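Local coordinates for TetR-family transcriptional regulator (Streptomyces coelicolor, PDB 2G7L), which is a putative TetR-family transcriptional regulator that probably binds DNA through a helix-turn-helix domain and may sense a ligand through its helical C-terminal domain, at residues A[94-99]-A[128-133]. Numbering follows the deposited sequence.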
ATOM      1  N   ARG A  94      12.936  -7.815 -12.533  1.00 50.97           N
ATOM      2  CA  ARG A  94      13.376  -7.273 -11.277  1.00 50.90           C
ATOM      3  C   ARG A  94      13.996  -5.869 -11.461  1.00 52.06           C
ATOM      4  O   ARG A  94      13.782  -4.956 -10.615  1.00 51.11           O
ATOM      5  CB  ARG A  94      14.378  -8.218 -10.603  1.00 49.79           C
ATOM      6  CG  ARG A  94      14.676  -7.803  -9.147  1.00 49.43           C
ATOM      7  CD  ARG A  94      15.918  -8.480  -8.522  1.00 51.55           C
ATOM      8  NE  ARG A  94      15.764  -9.944  -8.315  1.00 52.69           N
ATOM      9  CZ  ARG A  94      15.326 -10.543  -7.203  1.00 54.11           C
ATOM     10  NH1 ARG A  94      14.909  -9.834  -6.154  1.00 53.17           N
ATOM     11  NH2 ARG A  94      15.278 -11.872  -7.145  1.00 53.52           N
ATOM     12  N   ALA A  95      14.817  -5.702 -12.518  1.00 52.03           N
ATOM     13  CA  ALA A  95      15.397  -4.354 -12.797  1.00 52.83           C
ATOM     14  C   ALA A  95      14.340  -3.267 -13.069  1.00 51.65           C
ATOM     15  O   ALA A  95      14.396  -2.181 -12.477  1.00 53.09           O
ATOM     16  CB  ALA A  95      16.477  -4.402 -13.921  1.00 53.51           C
ATOM     17  N   VAL A  96      13.340  -3.520 -13.896  1.00 51.34           N
ATOM     18  CA  VAL A  96      12.363  -2.451 -14.043  1.00 51.79           C
ATOM     19  C   VAL A  96      11.605  -2.120 -12.750  1.00 51.72           C
ATOM     20  O   VAL A  96      11.398  -0.961 -12.421  1.00 49.89           O
ATOM     21  CB  VAL A  96      11.520  -2.465 -15.383  1.00 53.38           C
ATOM     22  CG1 VAL A  96      12.030  -3.513 -16.364  1.00 53.46           C
ATOM     23  CG2 VAL A  96      10.017  -2.465 -15.190  1.00 53.35           C
ATOM     24  N   LEU A  97      11.283  -3.153 -11.974  1.00 51.61           N
ATOM     25  CA  LEU A  97      10.488  -2.955 -10.765  1.00 51.52           C
ATOM     26  C   LEU A  97      11.297  -2.216  -9.745  1.00 49.75           C
ATOM     27  O   LEU A  97      10.770  -1.423  -9.024  1.00 50.75           O
ATOM     28  CB  LEU A  97       9.901  -4.302 -10.236  1.00 51.62           C
ATOM     29  CG  LEU A  97       8.689  -4.698 -11.085  1.00 53.43           C
ATOM     30  CD1 LEU A  97       8.365  -6.167 -10.905  1.00 54.57           C
ATOM     31  CD2 LEU A  97       7.469  -3.805 -10.726  1.00 55.16           C
ATOM     32  N   THR A  98      12.592  -2.437  -9.738  1.00 49.75           N
ATOM     33  CA  THR A  98      13.506  -1.673  -8.891  1.00 51.41           C
ATOM     34  C   THR A  98      13.580  -0.190  -9.253  1.00 52.62           C
ATOM     35  O   THR A  98      13.502   0.677  -8.365  1.00 55.56           O
ATOM     36  CB  THR A  98      14.916  -2.344  -8.887  1.00 51.48           C
ATOM     37  OG1 THR A  98      14.754  -3.659  -8.386  1.00 49.70           O
ATOM     38  CG2 THR A  98      15.923  -1.630  -8.013  1.00 51.19           C
ATOM     39  N   SER A  99      13.723   0.126 -10.533  1.00 53.31           N
ATOM     40  CA  SER A  99      13.792   1.525 -10.898  1.00 52.88           C
ATOM     41  C   SER A  99      12.466   2.200 -10.716  1.00 52.20           C
ATOM     42  O   SER A  99      12.466   3.320 -10.252  1.00 53.64           O
ATOM     43  CB  SER A  99      14.454   1.780 -12.274  1.00 54.35           C
ATOM     44  OG  SER A  99      13.918   0.999 -13.312  1.00 55.94           O
ATOM     45  N   VAL A 128       3.628  -0.478 -17.631  1.00 47.78           N
ATOM     46  CA  VAL A 128       2.813  -1.677 -17.563  1.00 48.41           C
ATOM     47  C   VAL A 128       3.005  -2.636 -18.737  1.00 49.15           C
ATOM     48  O   VAL A 128       3.112  -3.842 -18.514  1.00 48.55           O
ATOM     49  CB  VAL A 128       1.289  -1.546 -16.995  1.00 49.53           C
ATOM     50  CG1 VAL A 128       0.930  -0.201 -16.323  1.00 48.50           C
ATOM     51  CG2 VAL A 128       0.165  -2.298 -17.795  1.00 47.04           C
ATOM     52  N   GLU A 129       3.100  -2.086 -19.966  1.00 49.24           N
ATOM     53  CA  GLU A 129       3.286  -2.901 -21.184  1.00 48.48           C
ATOM     54  C   GLU A 129       4.551  -3.765 -21.016  1.00 46.89           C
ATOM     55  O   GLU A 129       4.546  -4.928 -21.270  1.00 48.38           O
ATOM     56  CB  GLU A 129       3.409  -1.944 -22.422  1.00 49.54           C
ATOM     57  CG  GLU A 129       3.926  -2.620 -23.667  1.00 49.95           C
ATOM     58  CD  GLU A 129       2.867  -3.463 -24.280  1.00 55.31           C
ATOM     59  OE1 GLU A 129       1.705  -3.283 -23.840  1.00 53.23           O
ATOM     60  OE2 GLU A 129       3.189  -4.323 -25.181  1.00 61.70           O
ATOM     61  N   ARG A 130       5.626  -3.155 -20.573  1.00 46.46           N
ATOM     62  CA  ARG A 130       6.882  -3.788 -20.403  1.00 47.39           C
ATOM     63  C   ARG A 130       6.901  -4.842 -19.263  1.00 48.73           C
ATOM     64  O   ARG A 130       7.585  -5.855 -19.348  1.00 50.04           O
ATOM     65  CB  ARG A 130       7.881  -2.693 -20.047  1.00 46.71           C
ATOM     66  CG  ARG A 130       9.334  -3.196 -19.808  1.00 47.19           C
ATOM     67  CD  ARG A 130       9.903  -3.903 -21.107  1.00 48.26           C
ATOM     68  NE  ARG A 130      11.322  -4.221 -20.925  1.00 52.67           N
ATOM     69  CZ  ARG A 130      11.976  -5.164 -21.612  1.00 53.02           C
ATOM     70  NH1 ARG A 130      11.336  -5.922 -22.526  1.00 49.45           N
ATOM     71  NH2 ARG A 130      13.256  -5.364 -21.331  1.00 52.31           N
ATOM     72  N   VAL A 131       6.209  -4.572 -18.161  1.00 47.08           N
ATOM     73  CA  VAL A 131       6.233  -5.490 -17.020  1.00 47.07           C
ATOM     74  C   VAL A 131       5.484  -6.673 -17.477  1.00 45.65           C
ATOM     75  O   VAL A 131       5.879  -7.789 -17.208  1.00 46.46           O
ATOM     76  CB  VAL A 131       5.552  -4.859 -15.798  1.00 46.07           C
ATOM     77  CG1 VAL A 131       5.252  -5.950 -14.736  1.00 51.37           C
ATOM     78  CG2 VAL A 131       6.456  -3.886 -15.225  1.00 48.48           C
ATOM     79  N   LEU A 132       4.408  -6.429 -18.231  1.00 45.92           N
ATOM     80  CA  LEU A 132       3.575  -7.501 -18.707  1.00 47.24           C
ATOM     81  C   LEU A 132       4.333  -8.428 -19.707  1.00 49.60           C
ATOM     82  O   LEU A 132       4.219  -9.680 -19.654  1.00 48.29           O
ATOM     83  CB  LEU A 132       2.376  -6.910 -19.418  1.00 47.28           C
ATOM     84  CG  LEU A 132       1.101  -6.503 -18.723  1.00 46.62           C
ATOM     85  CD1 LEU A 132       0.180  -5.710 -19.690  1.00 47.92           C
ATOM     86  CD2 LEU A 132       0.363  -7.708 -18.278  1.00 43.70           C
ATOM     87  N   GLU A 133       5.094  -7.786 -20.598  1.00 49.15           N
ATOM     88  CA  GLU A 133       5.902  -8.463 -21.618  1.00 52.40           C
ATOM     89  C   GLU A 133       6.876  -9.444 -20.976  1.00 50.33           C
ATOM     90  O   GLU A 133       6.981 -10.594 -21.374  1.00 51.26           O
ATOM     91  CB  GLU A 133       6.731  -7.378 -22.338  1.00 50.57           C
ATOM     92  CG  GLU A 133       7.235  -7.729 -23.725  1.00 56.91           C
ATOM     93  CD  GLU A 133       8.313  -6.728 -24.201  1.00 58.73           C
ATOM     94  OE1 GLU A 133       9.343  -7.216 -24.729  1.00 70.53           O
ATOM     95  OE2 GLU A 133       8.179  -5.478 -23.998  1.00 60.58           O
TER
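Val96, on helix 89-106, meets Arg130 and Val131 of helix 122-136 in a small, buried, apolar contact. Along 128-133, Val128, Glu129 and Leu132 border the second subunit, where the two carboxylate oxygens of Glu129 take hydrogen bonds from the backbone N atoms of Ala193 and Ile194 of that subunit, and Val128 and Leu132 pack on the same Ile194. Arg130 comes next and lends the aliphatic part of its chain to the contact. Arg130 CG lies 4.4 Å from Val96 CG1. The guanidinium group is engaged along its own helix: Arg130 NH1 forms a salt bridge with Glu133 OE1, 3.2 Å, one turn on. The carboxylate carbon CD of Glu133 lies at the guanidinium edge, in its plane. Val131 makes the closest approach. Val131 CG2 touches Val96 CG2 at 3.8 Å, methyl against methyl. CG1 of Val131 is anti to the backbone N (chi1 165°), which leaves CG2 beside that N and in contact with Val96. Val96 CA and Val131 CA are 7.5 Å apart. Glu133 closes the segment; its OE1 also pairs with Arg137. Leu127 and Leu134 extend the apolar surface around Val96. The arrangement is a helix-helix contact within the all-helical C-terminal domain of the TetR family.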